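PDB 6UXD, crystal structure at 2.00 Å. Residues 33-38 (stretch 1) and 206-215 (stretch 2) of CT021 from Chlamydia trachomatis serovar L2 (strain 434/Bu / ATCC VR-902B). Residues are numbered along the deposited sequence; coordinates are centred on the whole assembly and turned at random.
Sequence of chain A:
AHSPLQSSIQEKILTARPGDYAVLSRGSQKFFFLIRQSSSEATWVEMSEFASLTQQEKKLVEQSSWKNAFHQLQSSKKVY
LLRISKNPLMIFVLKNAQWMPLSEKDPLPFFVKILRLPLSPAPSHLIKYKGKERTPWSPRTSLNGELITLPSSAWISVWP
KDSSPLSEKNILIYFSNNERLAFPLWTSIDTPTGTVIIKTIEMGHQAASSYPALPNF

Stretch 1, residues 33-38: FLIRQS
Stretch 2 (206-215) QAASSYPALP

Residues 33-38 form a strand that begins earlier in the chain; residues 206-215 have no regular helix or strand, although from Ala 207 to Ser 209 and from Tyr 211 to Pro 215 their phi/psi values are extended (Ser 209 -69/144, Leu 214 -66/152). Gln 206 (64/32) and Ser 210 (-94/0) depart from this. In the strand, Arg 36 is the irregularity, at -102/-32. The backbones come nearest at Arg 36 CA and Ser 209 CA, 7.2 Å apart, so the strand's side chains bridge the gap, meeting both backbone and side chains of the second stretch and burying 393 Å² in total. Contacts run in the same order along both stretches: Leu 34 meets Ala 207 to Ser 209, Arg 36 meets Ser 209 to Leu 214, and Gln 37 meets Leu 214. CA-to-CB points toward the second stretch at Leu 34, Arg 36 and Gln 37, but away at Ile 35.

The one hydrogen bond across the stretches runs from Arg 36 NH1 to Pro 212 O, 3.1 Å with an N-H...O angle of 161°. The oxygen lies at the guanidinium edge, near its plane, where the N-H groups point. Arg 36 reaches it with chi1 to chi3 of m, t, p and chi4 of 179°.

Two groups cover opposite guanidinium faces: Ser 209 OG, and Leu 214 CD2, which lies 3.8 Å from Arg 36 CZ. Although Arg 36 NH1 is 3.3 Å from Ser 209 OG, the angle is too poor for a hydrogen bond. Ser 209 OG (chi1 t) instead accepts a hydrogen bond from Tyr 211 N, 2.9 Å away, at 166°, closing across Ser 210, whose -94/0 bends the chain.

Van der Waals packing completes the contact. Leu 34 (chi1 t, chi2 p) sets CD1 3.9 Å from Ala 207 CB, an apolar pair, and CD2 3.5 Å from Ser 209 CA, its two methyls spanning successive parts of the loop. Leu 214 (m, t) brings CD1 within 3.5 Å of Gln 37 CD, touching the extended side chain (t, t, chi3 -78°).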

ATOM      1  N   PHE A  33      -2.328  -3.756  -3.568  1.00 42.19           N
ATOM      2  CA  PHE A  33      -1.671  -4.419  -2.452  1.00 38.98           C
ATOM      3  C   PHE A  33      -2.551  -5.548  -1.937  1.00 42.39           C
ATOM      4  O   PHE A  33      -3.744  -5.347  -1.704  1.00 37.84           O
ATOM      5  CB  PHE A  33      -1.400  -3.455  -1.297  1.00 41.26           C
ATOM      6  CG  PHE A  33      -0.400  -2.378  -1.614  1.00 44.36           C
ATOM      7  CD1 PHE A  33      -0.752  -1.298  -2.411  1.00 49.65           C
ATOM      8  CD2 PHE A  33       0.879  -2.436  -1.090  1.00 43.30           C
ATOM      9  CE1 PHE A  33       0.168  -0.302  -2.696  1.00 49.08           C
ATOM     10  CE2 PHE A  33       1.798  -1.455  -1.371  1.00 44.16           C
ATOM     11  CZ  PHE A  33       1.441  -0.380  -2.172  1.00 46.57           C
ATOM     12  N   LEU A  34      -1.955  -6.719  -1.718  1.00 41.67           N
ATOM     13  CA  LEU A  34      -2.691  -7.898  -1.277  1.00 42.22           C
ATOM     14  C   LEU A  34      -1.906  -8.621  -0.196  1.00 40.33           C
ATOM     15  O   LEU A  34      -0.722  -8.906  -0.381  1.00 37.54           O
ATOM     16  CB  LEU A  34      -2.955  -8.852  -2.442  1.00 39.44           C
ATOM     17  CG  LEU A  34      -3.493 -10.244  -2.079  1.00 43.76           C
ATOM     18  CD1 LEU A  34      -4.825 -10.140  -1.349  1.00 40.48           C
ATOM     19  CD2 LEU A  34      -3.643 -11.123  -3.323  1.00 45.46           C
ATOM     20  N   ILE A  35      -2.560  -8.909   0.928  1.00 38.53           N
ATOM     21  CA  ILE A  35      -1.970  -9.709   1.991  1.00 43.30           C
ATOM     22  C   ILE A  35      -2.231 -11.171   1.652  1.00 43.94           C
ATOM     23  O   ILE A  35      -3.389 -11.593   1.575  1.00 41.28           O
ATOM     24  CB  ILE A  35      -2.580  -9.362   3.359  1.00 41.55           C
ATOM     25  CG1 ILE A  35      -2.456  -7.872   3.689  1.00 43.79           C
ATOM     26  CG2 ILE A  35      -1.996 -10.285   4.416  1.00 43.12           C
ATOM     27  CD1 ILE A  35      -1.039  -7.335   3.761  1.00 42.28           C
ATOM     28  N   ARG A  36      -1.174 -11.960   1.482  1.00 47.47           N
ATOM     29  CA  ARG A  36      -1.370 -13.327   1.003  1.00 49.76           C
ATOM     30  C   ARG A  36      -1.276 -14.385   2.080  1.00 46.72           C
ATOM     31  O   ARG A  36      -1.974 -15.397   2.000  1.00 50.90           O
ATOM     32  CB  ARG A  36      -0.360 -13.646  -0.090  1.00 47.05           C
ATOM     33  CG  ARG A  36      -0.664 -12.848  -1.292  1.00 45.55           C
ATOM     34  CD  ARG A  36      -0.002 -13.395  -2.488  1.00 51.12           C
ATOM     35  NE  ARG A  36      -0.323 -14.796  -2.673  1.00 46.10           N
ATOM     36  CZ  ARG A  36       0.134 -15.502  -3.692  1.00 46.14           C
ATOM     37  NH1 ARG A  36       0.923 -14.916  -4.584  1.00 46.80           N
ATOM     38  NH2 ARG A  36      -0.188 -16.778  -3.818  1.00 55.25           N
ATOM     39  N   GLN A  37      -0.454 -14.174   3.089  1.00 51.61           N
ATOM     40  CA  GLN A  37      -0.227 -15.198   4.087  1.00 50.09           C
ATOM     41  C   GLN A  37       0.377 -14.515   5.290  1.00 48.16           C
ATOM     42  O   GLN A  37       1.205 -13.617   5.133  1.00 52.60           O
ATOM     43  CB  GLN A  37       0.700 -16.277   3.543  1.00 54.34           C
ATOM     44  CG  GLN A  37       0.960 -17.405   4.485  1.00 53.74           C
ATOM     45  CD  GLN A  37       1.668 -18.534   3.768  1.00 64.30           C
ATOM     46  OE1 GLN A  37       1.047 -19.305   3.026  1.00 59.90           O
ATOM     47  NE2 GLN A  37       2.980 -18.606   3.942  1.00 65.30           N
ATOM     48  N   SER A  38      -0.064 -14.910   6.478  1.00 48.14           N
ATOM     49  CA  SER A  38       0.423 -14.322   7.716  1.00 53.98           C
ATOM     50  C   SER A  38       0.662 -15.431   8.729  1.00 61.05           C
ATOM     51  O   SER A  38      -0.236 -16.225   9.015  1.00 69.00           O
ATOM     52  CB  SER A  38      -0.578 -13.301   8.277  1.00 49.28           C
ATOM     53  OG  SER A  38       0.081 -12.127   8.699  1.00 65.01           O
ATOM     54  N   GLN A 206     -11.071 -10.724   1.588  1.00 46.34           N
ATOM     55  CA  GLN A 206     -11.355 -11.977   0.890  1.00 46.16           C
ATOM     56  C   GLN A 206     -10.930 -11.923  -0.563  1.00 42.41           C
ATOM     57  O   GLN A 206     -11.579 -12.514  -1.420  1.00 42.30           O
ATOM     58  CB  GLN A 206     -12.841 -12.347   0.961  1.00 49.28           C
ATOM     59  CG  GLN A 206     -13.393 -12.484   2.366  1.00 52.90           C
ATOM     60  CD  GLN A 206     -14.915 -12.620   2.388  1.00 76.14           C
ATOM     61  OE1 GLN A 206     -15.454 -13.598   2.919  1.00 74.90           O
ATOM     62  NE2 GLN A 206     -15.615 -11.626   1.818  1.00 68.95           N
ATOM     63  N   ALA A 207      -9.872 -11.182  -0.863  1.00 41.17           N
ATOM     64  CA  ALA A 207      -9.306 -11.224  -2.200  1.00 35.80           C
ATOM     65  C   ALA A 207      -8.346 -12.407  -2.326  1.00 41.05           C
ATOM     66  O   ALA A 207      -7.661 -12.783  -1.370  1.00 39.29           O
ATOM     67  CB  ALA A 207      -8.563  -9.934  -2.516  1.00 39.13           C
ATOM     68  N   ALA A 208      -8.286 -12.980  -3.524  1.00 44.33           N
ATOM     69  CA  ALA A 208      -7.410 -14.102  -3.817  1.00 47.87           C
ATOM     70  C   ALA A 208      -6.400 -13.683  -4.871  1.00 47.88           C
ATOM     71  O   ALA A 208      -6.729 -12.939  -5.802  1.00 44.41           O
ATOM     72  CB  ALA A 208      -8.199 -15.324  -4.301  1.00 51.30           C
ATOM     73  N   SER A 209      -5.161 -14.129  -4.708  1.00 48.05           N
ATOM     74  CA  SER A 209      -4.126 -13.730  -5.648  1.00 48.71           C
ATOM     75  C   SER A 209      -4.372 -14.369  -7.005  1.00 51.81           C
ATOM     76  O   SER A 209      -4.827 -15.513  -7.100  1.00 46.28           O
ATOM     77  CB  SER A 209      -2.739 -14.133  -5.159  1.00 49.78           C
ATOM     78  OG  SER A 209      -1.804 -13.934  -6.204  1.00 49.01           O
ATOM     79  N   SER A 210      -4.048 -13.621  -8.056  1.00 54.45           N
ATOM     80  CA  SER A 210      -4.036 -14.136  -9.416  1.00 55.17           C
ATOM     81  C   SER A 210      -2.656 -14.627  -9.856  1.00 60.02           C
ATOM     82  O   SER A 210      -2.513 -15.108 -10.985  1.00 56.47           O
ATOM     83  CB  SER A 210      -4.531 -13.050 -10.377  1.00 47.16           C
ATOM     84  OG  SER A 210      -3.651 -11.943 -10.430  1.00 59.55           O
ATOM     85  N   TYR A 211      -1.651 -14.548  -9.000  1.00 52.73           N
ATOM     86  CA  TYR A 211      -0.270 -14.823  -9.361  1.00 51.82           C
ATOM     87  C   TYR A 211       0.187 -16.174  -8.824  1.00 51.42           C
ATOM     88  O   TYR A 211      -0.540 -16.837  -8.078  1.00 52.59           O
ATOM     89  CB  TYR A 211       0.619 -13.696  -8.824  1.00 58.08           C
ATOM     90  CG  TYR A 211       0.319 -12.365  -9.463  1.00 55.44           C
ATOM     91  CD1 TYR A 211       0.546 -12.161 -10.812  1.00 58.36           C
ATOM     92  CD2 TYR A 211      -0.188 -11.313  -8.718  1.00 55.91           C
ATOM     93  CE1 TYR A 211       0.279 -10.948 -11.401  1.00 60.74           C
ATOM     94  CE2 TYR A 211      -0.460 -10.095  -9.299  1.00 56.13           C
ATOM     95  CZ  TYR A 211      -0.224  -9.914 -10.641  1.00 61.58           C
ATOM     96  OH  TYR A 211      -0.496  -8.696 -11.229  1.00 67.04           O
ATOM     97  N   PRO A 212       1.392 -16.627  -9.193  1.00 51.47           N
ATOM     98  CA  PRO A 212       1.843 -17.944  -8.726  1.00 46.77           C
ATOM     99  C   PRO A 212       1.939 -18.015  -7.211  1.00 52.00           C
ATOM    100  O   PRO A 212       2.060 -17.006  -6.502  1.00 44.25           O
ATOM    101  CB  PRO A 212       3.228 -18.107  -9.367  1.00 44.51           C
ATOM    102  CG  PRO A 212       3.246 -17.146 -10.511  1.00 46.15           C
ATOM    103  CD  PRO A 212       2.369 -16.009 -10.112  1.00 43.80           C
ATOM    104  N   ALA A 213       1.896 -19.252  -6.727  1.00 42.60           N
ATOM    105  CA  ALA A 213       1.983 -19.536  -5.308  1.00 49.79           C
ATOM    106  C   ALA A 213       3.278 -18.995  -4.717  1.00 42.37           C
ATOM    107  O   ALA A 213       4.259 -18.725  -5.417  1.00 43.74           O
ATOM    108  CB  ALA A 213       1.915 -21.039  -5.058  1.00 43.95           C
ATOM    109  N   LEU A 214       3.278 -18.901  -3.397  1.00 39.65           N
ATOM    110  CA  LEU A 214       4.391 -18.336  -2.665  1.00 43.74           C
ATOM    111  C   LEU A 214       5.644 -19.203  -2.806  1.00 44.86           C
ATOM    112  O   LEU A 214       5.549 -20.416  -2.997  1.00 38.28           O
ATOM    113  CB  LEU A 214       4.014 -18.209  -1.197  1.00 44.04           C
ATOM    114  CG  LEU A 214       2.866 -17.241  -0.873  1.00 42.85           C
ATOM    115  CD1 LEU A 214       2.656 -17.225   0.638  1.00 47.95           C
ATOM    116  CD2 LEU A 214       3.166 -15.846  -1.411  1.00 42.43           C
ATOM    117  N   PRO A 215       6.832 -18.599  -2.713  1.00 44.32           N
ATOM    118  CA  PRO A 215       8.064 -19.395  -2.643  1.00 42.04           C
ATOM    119  C   PRO A 215       7.981 -20.469  -1.579  1.00 44.05           C
ATOM    120  O   PRO A 215       7.449 -20.255  -0.488  1.00 47.72           O
ATOM    121  CB  PRO A 215       9.137 -18.355  -2.300  1.00 44.62           C
ATOM    122  CG  PRO A 215       8.597 -17.083  -2.938  1.00 41.38           C
ATOM    123  CD  PRO A 215       7.110 -17.152  -2.723  1.00 43.54           C
TER